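Local coordinates for proton-dependent oligopeptide transporter family protein (Xanthomonas campestris, PDB 6EI3), which probably couples the inward movement of protons to the uptake of peptides across the membrane, as a POT-family member of the major facilitator superfamily, at residues Ser363-Gly375 against Ala483-Tyr497. Sequence-based numbering, arbitrary orientation. Where two conformers were deposited one is given.
Sequences SLRRMTSGIAFSG and AFLAALAFGLYARRY. With 78M ((2S)-2,3-dihydroxypropyl(7Z)-pentadec-7-enoate), chain J; 78M ((2S)-2,3-dihydroxypropyl(7Z)-pentadec-7-enoate), chain C; 78M ((2S)-2,3-dihydroxypropyl(7Z)-pentadec-7-enoate), chain O.
The F490 ring packs as a knob among L364, M367, T368 and I371. Near its plane, the edge meets T368 OG1, 3.3 Å from F490 CD1, and L364 O; I371 CD1 and M367 CB approach obliquely. F484 takes G375 CA over one face, a CH-pi contact 26° off the ring normal, with A372 O oblique, 3.3 Å from F484 CE1. L364 CD1 lies oblique to the Y497 ring. A chi1 of -170°, turning CG away from the backbone N, carries the F490 ring to M367, whose SD adds an oblique Met-aromatic contact 5.2 Å from the F490 centroid. I371 is the reciprocal knob: CG2 goes among A483, A486 and A487, 3.3 Å from A483 O, and CD1 lies against F490. Small residues permit close approach of the antiparallel segments (169°, axes 7.9 Å apart at closest): A483 CB is 3.7 Å from G375 CA. T368 OG1 donates to L364 O at 2.7 Å, from the opposite face of that carbonyl to T368 N. Two monoacylglycerols run along one side of the pair, both touching T368. With no hydrogen bond across the segments, this junction of two transmembrane helices rests on apolar and aromatic packing, its polar T368 hydroxyl satisfied within its own helix.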
# COMPACT_ATOMS: atom_id res chain seq x y z
N SER A 363 0.68 -20.55 -4.55
CA SER A 363 0.77 -19.12 -4.29
C SER A 363 0.39 -18.26 -5.53
O SER A 363 -0.35 -17.29 -5.39
CB SER A 363 2.15 -18.77 -3.72
OG SER A 363 3.14 -19.01 -4.70
N LEU A 364 0.77 -18.69 -6.74
CA LEU A 364 0.44 -17.95 -7.97
C LEU A 364 -1.03 -18.10 -8.38
O LEU A 364 -1.60 -17.15 -8.92
CB LEU A 364 1.40 -18.31 -9.11
CG LEU A 364 2.83 -17.74 -8.97
CD1 LEU A 364 3.73 -18.27 -10.06
CD2 LEU A 364 2.85 -16.18 -8.92
N ARG A 365 -1.67 -19.25 -8.05
CA ARG A 365 -3.10 -19.48 -8.29
C ARG A 365 -3.91 -18.62 -7.34
O ARG A 365 -4.92 -18.06 -7.75
CB ARG A 365 -3.49 -20.96 -8.10
CG ARG A 365 -3.40 -21.77 -9.39
CD ARG A 365 -3.53 -23.25 -9.10
NE ARG A 365 -3.70 -24.03 -10.33
CZ ARG A 365 -3.85 -25.34 -10.37
NH1 ARG A 365 -3.88 -26.05 -9.24
NH2 ARG A 365 -3.99 -25.97 -11.53
N ARG A 366 -3.47 -18.52 -6.08
CA ARG A 366 -4.13 -17.68 -5.07
C ARG A 366 -4.08 -16.22 -5.54
O ARG A 366 -5.09 -15.54 -5.51
CB ARG A 366 -3.43 -17.79 -3.71
CG ARG A 366 -3.64 -19.13 -2.98
CD ARG A 366 -2.87 -19.13 -1.66
NE ARG A 366 -2.62 -20.48 -1.19
CZ ARG A 366 -2.10 -20.79 -0.01
NH1 ARG A 366 -1.76 -19.84 0.84
NH2 ARG A 366 -1.92 -22.06 0.33
N MET A 367 -2.90 -15.77 -6.00
CA MET A 367 -2.72 -14.39 -6.44
C MET A 367 -3.58 -14.03 -7.65
O MET A 367 -4.28 -13.02 -7.60
CB MET A 367 -1.25 -14.08 -6.65
CG MET A 367 -0.45 -14.02 -5.34
SD MET A 367 1.31 -13.81 -5.64
CE MET A 367 1.37 -12.03 -5.94
N THR A 368 -3.62 -14.90 -8.69
CA THR A 368 -4.45 -14.69 -9.89
C THR A 368 -5.93 -14.58 -9.47
O THR A 368 -6.61 -13.63 -9.86
CB THR A 368 -4.26 -15.87 -10.88
OG1 THR A 368 -2.86 -16.09 -11.10
CG2 THR A 368 -4.96 -15.64 -12.21
N SER A 369 -6.40 -15.56 -8.64
CA SER A 369 -7.77 -15.64 -8.12
C SER A 369 -8.11 -14.41 -7.30
O SER A 369 -9.23 -13.93 -7.37
CB SER A 369 -7.96 -16.90 -7.28
OG SER A 369 -7.70 -18.08 -8.03
N GLY A 370 -7.13 -13.90 -6.55
CA GLY A 370 -7.25 -12.73 -5.70
C GLY A 370 -7.52 -11.46 -6.47
O GLY A 370 -8.36 -10.66 -6.05
N ILE A 371 -6.82 -11.26 -7.61
CA ILE A 371 -7.01 -10.07 -8.45
C ILE A 371 -8.40 -10.15 -9.08
O ILE A 371 -9.12 -9.15 -9.10
CB ILE A 371 -5.89 -9.93 -9.50
CG1 ILE A 371 -4.49 -9.90 -8.84
CG2 ILE A 371 -6.12 -8.69 -10.41
CD1 ILE A 371 -3.33 -10.11 -9.85
N ALA A 372 -8.78 -11.34 -9.56
CA ALA A 372 -10.07 -11.62 -10.18
C ALA A 372 -11.24 -11.32 -9.21
O ALA A 372 -12.18 -10.63 -9.61
CB ALA A 372 -10.11 -13.05 -10.67
N PHE A 373 -11.15 -11.78 -7.94
CA PHE A 373 -12.18 -11.53 -6.93
C PHE A 373 -12.34 -10.05 -6.59
O PHE A 373 -13.47 -9.62 -6.33
CB PHE A 373 -11.99 -12.37 -5.67
CG PHE A 373 -12.70 -13.70 -5.77
CD1 PHE A 373 -14.07 -13.80 -5.53
CD2 PHE A 373 -12.01 -14.86 -6.10
CE1 PHE A 373 -14.73 -15.03 -5.64
CE2 PHE A 373 -12.66 -16.09 -6.18
CZ PHE A 373 -14.02 -16.17 -5.96
N SER A 374 -11.24 -9.26 -6.65
CA SER A 374 -11.32 -7.82 -6.42
C SER A 374 -12.13 -7.20 -7.60
O SER A 374 -12.92 -6.29 -7.37
CB SER A 374 -9.93 -7.20 -6.25
OG SER A 374 -9.28 -6.91 -7.48
N GLY A 375 -11.99 -7.77 -8.79
CA GLY A 375 -12.77 -7.37 -9.97
C GLY A 375 -14.25 -7.66 -9.77
O GLY A 375 -15.09 -6.80 -10.03
N ALA A 483 -9.16 -4.79 -13.27
CA ALA A 483 -8.75 -5.91 -12.42
C ALA A 483 -8.84 -7.23 -13.19
O ALA A 483 -7.94 -8.06 -13.06
CB ALA A 483 -9.61 -5.99 -11.17
N PHE A 484 -9.90 -7.42 -13.99
CA PHE A 484 -10.05 -8.65 -14.80
C PHE A 484 -8.92 -8.78 -15.81
O PHE A 484 -8.39 -9.88 -15.99
CB PHE A 484 -11.43 -8.70 -15.48
CG PHE A 484 -12.58 -8.90 -14.51
CD1 PHE A 484 -12.49 -9.82 -13.47
CD2 PHE A 484 -13.79 -8.24 -14.71
CE1 PHE A 484 -13.56 -10.02 -12.59
CE2 PHE A 484 -14.87 -8.45 -13.83
CZ PHE A 484 -14.74 -9.33 -12.77
N LEU A 485 -8.55 -7.64 -16.46
CA LEU A 485 -7.46 -7.60 -17.43
C LEU A 485 -6.13 -7.91 -16.72
O LEU A 485 -5.29 -8.63 -17.27
CB LEU A 485 -7.41 -6.21 -18.10
CG LEU A 485 -6.40 -5.99 -19.23
CD1 LEU A 485 -6.81 -6.70 -20.52
CD2 LEU A 485 -6.24 -4.52 -19.52
N ALA A 486 -5.96 -7.38 -15.50
CA ALA A 486 -4.77 -7.59 -14.68
C ALA A 486 -4.68 -9.04 -14.28
O ALA A 486 -3.60 -9.61 -14.37
CB ALA A 486 -4.80 -6.72 -13.44
N ALA A 487 -5.82 -9.67 -13.88
CA ALA A 487 -5.89 -11.08 -13.49
C ALA A 487 -5.44 -11.95 -14.66
O ALA A 487 -4.66 -12.89 -14.46
CB ALA A 487 -7.30 -11.46 -13.10
N LEU A 488 -5.90 -11.61 -15.88
CA LEU A 488 -5.55 -12.31 -17.10
C LEU A 488 -4.05 -12.17 -17.38
O LEU A 488 -3.40 -13.19 -17.62
CB LEU A 488 -6.41 -11.82 -18.31
CG LEU A 488 -6.06 -12.40 -19.69
CD1 LEU A 488 -6.33 -13.90 -19.76
CD2 LEU A 488 -6.79 -11.66 -20.81
N ALA A 489 -3.50 -10.94 -17.32
CA ALA A 489 -2.07 -10.70 -17.59
C ALA A 489 -1.21 -11.40 -16.54
O ALA A 489 -0.26 -12.08 -16.89
CB ALA A 489 -1.77 -9.21 -17.63
N PHE A 490 -1.61 -11.31 -15.25
CA PHE A 490 -0.92 -12.01 -14.16
C PHE A 490 -0.88 -13.52 -14.42
O PHE A 490 0.17 -14.13 -14.32
CB PHE A 490 -1.60 -11.72 -12.80
CG PHE A 490 -0.81 -12.20 -11.60
CD1 PHE A 490 -0.86 -13.53 -11.20
CD2 PHE A 490 0.00 -11.33 -10.89
CE1 PHE A 490 -0.10 -13.98 -10.11
CE2 PHE A 490 0.75 -11.77 -9.80
CZ PHE A 490 0.69 -13.09 -9.41
N GLY A 491 -2.03 -14.11 -14.73
CA GLY A 491 -2.18 -15.54 -14.97
C GLY A 491 -1.34 -16.08 -16.10
O GLY A 491 -0.81 -17.20 -16.00
N LEU A 492 -1.20 -15.28 -17.18
CA LEU A 492 -0.40 -15.69 -18.34
C LEU A 492 1.09 -15.64 -18.00
O LEU A 492 1.84 -16.52 -18.40
CB LEU A 492 -0.73 -14.85 -19.59
CG LEU A 492 -2.15 -15.03 -20.18
CD1 LEU A 492 -2.52 -13.85 -21.07
CD2 LEU A 492 -2.27 -16.33 -20.96
N TYR A 493 1.50 -14.64 -17.19
CA TYR A 493 2.88 -14.52 -16.72
C TYR A 493 3.19 -15.68 -15.72
O TYR A 493 4.22 -16.33 -15.86
CB TYR A 493 3.14 -13.14 -16.07
CG TYR A 493 4.58 -12.98 -15.66
CD1 TYR A 493 5.56 -12.64 -16.59
CD2 TYR A 493 5.00 -13.27 -14.36
CE1 TYR A 493 6.91 -12.54 -16.23
CE2 TYR A 493 6.34 -13.19 -13.99
CZ TYR A 493 7.29 -12.80 -14.92
OH TYR A 493 8.60 -12.71 -14.54
N ALA A 494 2.27 -15.92 -14.77
CA ALA A 494 2.34 -16.98 -13.75
C ALA A 494 2.48 -18.35 -14.39
O ALA A 494 3.27 -19.17 -13.91
CB ALA A 494 1.11 -16.93 -12.85
N ARG A 495 1.78 -18.59 -15.52
CA ARG A 495 1.83 -19.84 -16.26
C ARG A 495 3.27 -20.24 -16.65
O ARG A 495 3.62 -21.41 -16.55
CB ARG A 495 0.91 -19.77 -17.50
CG ARG A 495 1.01 -20.94 -18.49
CD ARG A 495 0.43 -22.24 -17.94
NE ARG A 495 0.51 -23.34 -18.91
CZ ARG A 495 -0.00 -24.55 -18.71
NH1 ARG A 495 -0.62 -24.84 -17.58
NH2 ARG A 495 0.11 -25.49 -19.65
N ARG A 496 4.10 -19.27 -17.05
CA ARG A 496 5.47 -19.51 -17.48
C ARG A 496 6.49 -19.33 -16.35
O ARG A 496 7.69 -19.55 -16.57
CB ARG A 496 5.81 -18.63 -18.70
CG ARG A 496 5.04 -19.04 -19.96
CD ARG A 496 5.13 -18.00 -21.07
NE ARG A 496 4.06 -18.18 -22.06
CZ ARG A 496 4.17 -18.93 -23.15
NH1 ARG A 496 5.29 -19.58 -23.42
NH2 ARG A 496 3.14 -19.03 -23.99
N TYR A 497 6.03 -18.95 -15.15
CA TYR A 497 6.93 -18.76 -14.02
C TYR A 497 7.42 -20.11 -13.47
O TYR A 497 6.62 -20.99 -13.20
CB TYR A 497 6.30 -17.90 -12.92
CG TYR A 497 7.29 -17.58 -11.82
CD1 TYR A 497 8.19 -16.53 -11.96
CD2 TYR A 497 7.35 -18.35 -10.66
CE1 TYR A 497 9.11 -16.24 -10.96
CE2 TYR A 497 8.27 -18.07 -9.66
CZ TYR A 497 9.16 -17.02 -9.82
OH TYR A 497 10.09 -16.76 -8.85
O21 78M J . 1.78 -25.23 -13.31
C20 78M J . 1.89 -23.82 -13.12
C18 78M J . 0.58 -23.14 -13.43
O19 78M J . 0.17 -23.45 -14.76
C17 78M J . 0.66 -21.64 -13.24
O2 78M J . -0.65 -21.11 -13.55
C1 78M J . -1.16 -20.17 -12.73
O1 78M J . -0.63 -19.82 -11.71
C2 78M J . -2.45 -19.63 -13.27
C3 78M J . -3.49 -19.39 -12.19
C4 78M J . -4.92 -19.36 -12.70
C5 78M J . -5.94 -19.48 -11.59
C6 78M J . -7.38 -19.26 -12.03
C7 78M J . -8.35 -19.58 -10.92
C8 78M J . -9.59 -19.13 -10.75
C9 78M J . -10.36 -18.17 -11.62
C10 78M J . -10.45 -16.76 -11.04
C11 78M J . -11.52 -16.54 -9.96
C12 78M J . -12.95 -16.33 -10.46
C13 78M J . -13.16 -15.06 -11.28
C15 78M J . -14.55 -13.91 -13.04
C14 78M J . -14.51 -14.98 -11.97
O21 78M C . -3.51 -23.64 -14.88
C20 78M C . -3.02 -22.51 -15.59
C18 78M C . -4.15 -21.66 -16.11
O19 78M C . -4.95 -22.42 -17.03
C17 78M C . -3.68 -20.39 -16.77
O2 78M C . -4.90 -19.67 -17.09
C1 78M C . -4.85 -18.34 -17.19
O1 78M C . -3.85 -17.69 -17.03
C2 78M C . -6.19 -17.77 -17.55
C3 78M C . -6.51 -16.44 -16.88
C4 78M C . -6.79 -16.56 -15.38
C5 78M C . -8.16 -16.09 -14.93
C6 78M C . -8.38 -14.58 -15.01
C7 78M C . -9.72 -14.14 -14.51
C8 78M C . -10.75 -13.71 -15.22
C9 78M C . -10.84 -13.56 -16.71
C10 78M C . -10.72 -12.12 -17.18
C11 78M C . -10.70 -11.95 -18.69
C12 78M C . -10.52 -10.52 -19.18
C13 78M C . -11.79 -9.67 -19.18
C15 78M C . -12.79 -7.35 -19.34
C14 78M C . -11.57 -8.21 -19.55
O21 78M O . 10.21 -12.59 -16.73
C20 78M O . 11.18 -11.64 -16.31
C18 78M O . 10.95 -10.30 -16.97
O19 78M O . 11.01 -10.44 -18.39
C17 78M O . 11.95 -9.26 -16.51
O2 78M O . 11.36 -7.98 -16.85
C1 78M O . 11.88 -6.88 -16.29
O1 78M O . 12.91 -6.87 -15.65
C2 78M O . 11.02 -5.68 -16.54
C3 78M O . 10.47 -5.07 -15.26
C4 78M O . 9.02 -4.61 -15.40
C5 78M O . 8.81 -3.11 -15.27
C6 78M O . 8.79 -2.58 -13.83
C7 78M O . 7.41 -2.26 -13.36
C8 78M O . 6.91 -1.05 -13.14
C9 78M O . 5.51 -0.75 -12.67
C10 78M O . 4.55 -0.60 -13.86
C11 78M O . 3.24 -1.35 -13.72
C12 78M O . 2.67 -1.81 -15.05
C13 78M O . 1.44 -2.72 -14.96
C15 78M O . -1.07 -2.87 -14.95
C14 78M O . 0.13 -1.99 -14.72